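Local atomic coordinates of ribose 5-phosphate isomerase, putative (Trypanosoma brucei brucei, PDB entry 6FXS), a protein that probably interconverts ribose 5-phosphate and ribulose 5-phosphate as a type B ribose-5-phosphate isomerase. Residues M118-N123 / L148-S153; V25-D30 / S39-V44. All coordinates share one frame; numbering follows the deposited sequence.

Overall arrangement
Both contacts belong to one alpha/beta chain built on a parallel five-stranded sheet, and their centres lie about 19 Å apart. Interaction 2 is in the interior, where helix 37-46 packs on strand 23-29; interaction 1 is at the surface, where the chain leaving helix 137-149 passes the C-terminal end of helix 113-121. Leu148 connects them: its CD1 lies 3.9 Å from Val44 CG1 and its CD2 4.0 Å from Val25 CG2, so the last turn of helix 137-149 extends the apolar layer of interaction 2 while the residues after it form interaction 1. A bound sulfate, probably from the crystallisation liquor, sits about 5 Å from the side chain of His122.

Interaction 1 (M118-N123 / L148-S153); sequences MARQHN and LQTPYS
Gln121 and Tyr152 bring the two backbones together, their CA atoms 4.2 Å apart, where the extended chain 150-152 passes the last turn of helix 113-121. The amide N of Ser153 donates to Gln121 O over 3.0 Å, a fairly straight bond. One residue back on each segment, Tyr152 CA makes a CA-H...O contact with Arg120 O at 3.3 Å. Two successive carbonyls at the helix end thus receive the passing chain.

Arg120 holds the other segment through its guanidinium group. Bent at both chi2 (-67°) and chi3 (-54°), its chain folds back alongside Thr150, bringing NE to 2.9 Å and NH2 to 3.0 Å from Thr150 O. This side-on grip places two nitrogens on one carbonyl oxygen, which lies about 20° out of the guanidinium plane; both bonds are markedly bent. The remaining nitrogen, NH1, turns to Asp124 in a salt bridge and to the carbonyl of Ala125, so the group joins the carbonyls of Thr150 and Ala125 and the carboxylate of Asp124. Thr150 presents CG2 to Arg120 CB at 3.7 Å and to the CG of Gln121, while its OG1 turns back to Thr146 O in the preceding helix. The Tyr152 ring lies beside the helix end with Arg120 O and His122 O at its edge, near the ring plane; its CD1 comes within 3.3 Å of Gln121 O. Its hydroxyl is hydrogen-bonded to Thr159 of helix 156-169, and Ser153 OG to Glu155 just before that helix. Backbone carbonyls of a helix C-terminus are here met by an extended connection, a surface join between helices 113-121, 137-149 and 156-169 of this alpha/beta fold.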
# COMPACT_ATOMS: atom_id res chain seq x y z
N MET B 118 9.61 -5.45 9.85
CA MET B 118 8.98 -6.21 10.92
C MET B 118 9.01 -7.74 10.67
O MET B 118 9.08 -8.50 11.62
CB MET B 118 7.56 -5.75 11.18
CG MET B 118 7.45 -4.24 11.62
SD MET B 118 8.68 -3.72 12.88
CE MET B 118 7.86 -4.58 14.20
N ALA B 119 8.95 -8.15 9.40
CA ALA B 119 9.05 -9.58 9.07
C ALA B 119 10.35 -10.13 9.64
O ALA B 119 10.42 -11.27 10.11
CB ALA B 119 9.06 -9.79 7.58
N ARG B 120 11.39 -9.34 9.52
CA ARG B 120 12.72 -9.73 10.06
C ARG B 120 12.85 -9.57 11.58
O ARG B 120 13.27 -10.48 12.31
CB ARG B 120 13.78 -8.91 9.34
CG ARG B 120 13.95 -9.30 7.84
CD ARG B 120 14.49 -10.66 7.53
NE ARG B 120 15.74 -10.83 8.22
CZ ARG B 120 16.04 -11.71 9.13
NH1 ARG B 120 15.28 -12.78 9.40
NH2 ARG B 120 17.21 -11.52 9.76
N GLN B 121 12.53 -8.37 12.02
CA GLN B 121 12.72 -7.99 13.43
C GLN B 121 11.88 -8.81 14.39
O GLN B 121 12.36 -9.24 15.45
CB GLN B 121 12.38 -6.51 13.62
CG GLN B 121 13.45 -5.56 13.16
CD GLN B 121 14.42 -5.27 14.30
OE1 GLN B 121 15.64 -5.71 14.31
NE2 GLN B 121 13.90 -4.58 15.30
N HIS B 122 10.63 -9.07 14.03
CA HIS B 122 9.73 -9.86 14.86
C HIS B 122 9.57 -11.32 14.45
O HIS B 122 9.41 -12.18 15.35
CB HIS B 122 8.31 -9.22 14.90
CG HIS B 122 8.24 -7.99 15.76
ND1 HIS B 122 7.06 -7.33 16.06
CD2 HIS B 122 9.22 -7.35 16.45
CE1 HIS B 122 7.33 -6.30 16.85
NE2 HIS B 122 8.64 -6.28 17.11
N ASN B 123 9.45 -11.59 13.18
CA ASN B 123 9.12 -12.97 12.73
C ASN B 123 10.39 -13.77 12.32
O ASN B 123 10.26 -14.97 11.98
CB ASN B 123 8.07 -12.95 11.60
CG ASN B 123 6.85 -12.09 11.97
OD1 ASN B 123 6.68 -10.97 11.46
ND2 ASN B 123 6.06 -12.58 12.89
N LEU B 148 17.01 -8.25 3.50
CA LEU B 148 18.34 -8.91 3.58
C LEU B 148 19.20 -8.25 4.61
O LEU B 148 19.99 -8.96 5.25
CB LEU B 148 19.04 -8.87 2.24
CG LEU B 148 18.43 -9.74 1.15
CD1 LEU B 148 19.08 -9.54 -0.21
CD2 LEU B 148 18.43 -11.18 1.56
N GLN B 149 19.06 -6.94 4.80
CA GLN B 149 19.95 -6.19 5.68
C GLN B 149 19.46 -6.12 7.13
O GLN B 149 20.26 -5.86 8.07
CB GLN B 149 20.14 -4.78 5.17
CG GLN B 149 21.02 -4.68 3.95
CD GLN B 149 21.10 -3.25 3.49
OE1 GLN B 149 20.55 -2.33 4.13
NE2 GLN B 149 21.67 -3.07 2.36
N THR B 150 18.17 -6.40 7.34
CA THR B 150 17.60 -6.27 8.68
C THR B 150 17.79 -7.51 9.51
O THR B 150 17.40 -8.62 9.09
CB THR B 150 16.11 -5.82 8.59
OG1 THR B 150 15.98 -4.57 7.84
CG2 THR B 150 15.53 -5.66 9.96
N PRO B 151 18.30 -7.35 10.74
CA PRO B 151 18.48 -8.49 11.64
C PRO B 151 17.17 -8.77 12.46
O PRO B 151 16.27 -7.91 12.50
CB PRO B 151 19.60 -8.02 12.60
CG PRO B 151 19.30 -6.52 12.71
CD PRO B 151 18.94 -6.13 11.27
N TYR B 152 17.09 -9.96 13.03
CA TYR B 152 16.10 -10.33 14.00
C TYR B 152 16.35 -9.51 15.28
O TYR B 152 17.49 -9.25 15.61
CB TYR B 152 16.22 -11.82 14.33
CG TYR B 152 15.26 -12.33 15.39
CD1 TYR B 152 13.87 -12.13 15.28
CD2 TYR B 152 15.73 -13.09 16.44
CE1 TYR B 152 13.00 -12.64 16.22
CE2 TYR B 152 14.87 -13.57 17.41
CZ TYR B 152 13.47 -13.38 17.29
OH TYR B 152 12.62 -13.95 18.28
N SER B 153 15.30 -9.01 15.93
CA SER B 153 15.50 -8.16 17.15
C SER B 153 16.16 -8.89 18.35
O SER B 153 16.77 -8.24 19.19
CB SER B 153 14.22 -7.45 17.60
OG SER B 153 13.48 -8.41 18.34

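Interaction 2 (V25-D30 / S39-V44); sequences VAIGAD and SIVRYV
Ile27 and Val44 meet tip to tip in the interior of a beta-alpha-beta unit, in which helix 37-46 connects the parallel strands 23-29 and 51-55 and packs against the sheet. The axes of strand 25-29 and helix 39-44 run nearly antiparallel, at 161°, and approach to 10.1 Å; branched aliphatic side chains meet between them, with no hydrogen bond across the contact.

Ile27 is the central residue. With CG1 anti to its carbonyl carbon (chi1 -53°) and the chain then extended (chi2 162°), CD1 reaches the helix and touches Val44 CG2 and Val41 CG2, each at 4.0 Å. Val41 meets it at roughly a right angle. The other branch, CG2, contacts CG2 of Ile40. One strand side chain therefore bridges successive turns of the helix, and Pro53 and Tyr55 of strand 51-55 also touch Ile27.

Val44 also serves Val25, the two running past each other in opposite directions. Val25 and Val44 both also pack on Ile86 of strand 84-89. Both methyls of Val44 take part: CG1 lies 4.0 Å from Val25 CG2, and CG2 lies 4.1 Å from Val25 CG1.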
# COMPACT_ATOMS: atom_id res chain seq x y z
N VAL B 25 20.99 -16.72 -1.30
CA VAL B 25 19.63 -16.23 -1.41
C VAL B 25 19.01 -16.96 -2.54
O VAL B 25 19.33 -16.68 -3.68
CB VAL B 25 19.62 -14.70 -1.63
CG1 VAL B 25 18.20 -14.21 -1.76
CG2 VAL B 25 20.40 -13.96 -0.57
N ALA B 26 18.22 -17.99 -2.26
CA ALA B 26 17.56 -18.72 -3.30
C ALA B 26 16.35 -17.88 -3.76
O ALA B 26 15.60 -17.35 -2.90
CB ALA B 26 17.10 -20.09 -2.79
N ILE B 27 16.19 -17.75 -5.07
CA ILE B 27 15.16 -16.95 -5.70
C ILE B 27 14.33 -17.84 -6.64
O ILE B 27 14.87 -18.62 -7.47
CB ILE B 27 15.73 -15.78 -6.50
CG1 ILE B 27 16.66 -14.96 -5.67
CG2 ILE B 27 14.64 -14.90 -7.05
CD1 ILE B 27 17.58 -14.08 -6.49
N GLY B 28 13.01 -17.78 -6.47
CA GLY B 28 12.07 -18.50 -7.29
C GLY B 28 10.95 -17.61 -7.76
O GLY B 28 10.59 -16.61 -7.06
N ALA B 29 10.38 -17.95 -8.91
CA ALA B 29 9.24 -17.26 -9.43
C ALA B 29 8.21 -18.20 -10.01
O ALA B 29 8.35 -19.43 -9.95
CB ALA B 29 9.65 -16.20 -10.42
N ASP B 30 7.13 -17.63 -10.54
CA ASP B 30 6.37 -18.36 -11.56
C ASP B 30 6.48 -17.59 -12.86
O ASP B 30 7.30 -16.69 -13.01
CB ASP B 30 4.96 -18.69 -11.08
CG ASP B 30 4.03 -17.44 -10.97
OD1 ASP B 30 4.43 -16.30 -11.20
OD2 ASP B 30 2.84 -17.69 -10.69
N SER B 39 15.84 -8.20 -12.54
CA SER B 39 15.87 -7.06 -11.60
C SER B 39 15.94 -7.61 -10.13
O SER B 39 16.66 -7.09 -9.34
CB SER B 39 14.65 -6.14 -11.86
OG SER B 39 13.45 -6.82 -11.42
N ILE B 40 15.25 -8.68 -9.80
CA ILE B 40 15.29 -9.21 -8.43
C ILE B 40 16.73 -9.66 -8.04
O ILE B 40 17.24 -9.35 -6.96
CB ILE B 40 14.41 -10.45 -8.27
CG1 ILE B 40 12.93 -10.17 -8.63
CG2 ILE B 40 14.54 -11.02 -6.86
CD1 ILE B 40 12.27 -9.01 -7.91
N VAL B 41 17.38 -10.41 -8.96
CA VAL B 41 18.81 -10.83 -8.81
C VAL B 41 19.70 -9.62 -8.56
O VAL B 41 20.51 -9.61 -7.64
CB VAL B 41 19.26 -11.64 -10.10
CG1 VAL B 41 20.73 -12.03 -10.09
CG2 VAL B 41 18.39 -12.84 -10.22
N ARG B 42 19.51 -8.60 -9.34
CA ARG B 42 20.28 -7.35 -9.19
C ARG B 42 20.00 -6.62 -7.87
O ARG B 42 20.94 -6.12 -7.22
CB ARG B 42 19.99 -6.41 -10.34
CG ARG B 42 20.80 -5.15 -10.40
CD ARG B 42 20.25 -4.12 -11.41
NE ARG B 42 19.58 -4.83 -12.51
CZ ARG B 42 18.35 -4.60 -12.97
NH1 ARG B 42 17.59 -3.62 -12.49
NH2 ARG B 42 17.88 -5.37 -13.97
N TYR B 43 18.74 -6.62 -7.44
CA TYR B 43 18.46 -6.01 -6.13
C TYR B 43 19.14 -6.79 -5.00
O TYR B 43 19.64 -6.18 -4.08
CB TYR B 43 16.95 -5.92 -5.87
CG TYR B 43 16.15 -5.18 -6.93
CD1 TYR B 43 16.69 -4.18 -7.73
CD2 TYR B 43 14.84 -5.49 -7.11
CE1 TYR B 43 15.94 -3.55 -8.73
CE2 TYR B 43 14.06 -4.86 -8.05
CZ TYR B 43 14.59 -3.88 -8.85
OH TYR B 43 13.68 -3.34 -9.75
N VAL B 44 19.20 -8.11 -5.10
CA VAL B 44 19.91 -8.88 -4.10
C VAL B 44 21.41 -8.51 -4.00
O VAL B 44 21.93 -8.40 -2.92
CB VAL B 44 19.80 -10.41 -4.36
CG1 VAL B 44 20.73 -11.16 -3.40
CG2 VAL B 44 18.35 -10.91 -4.24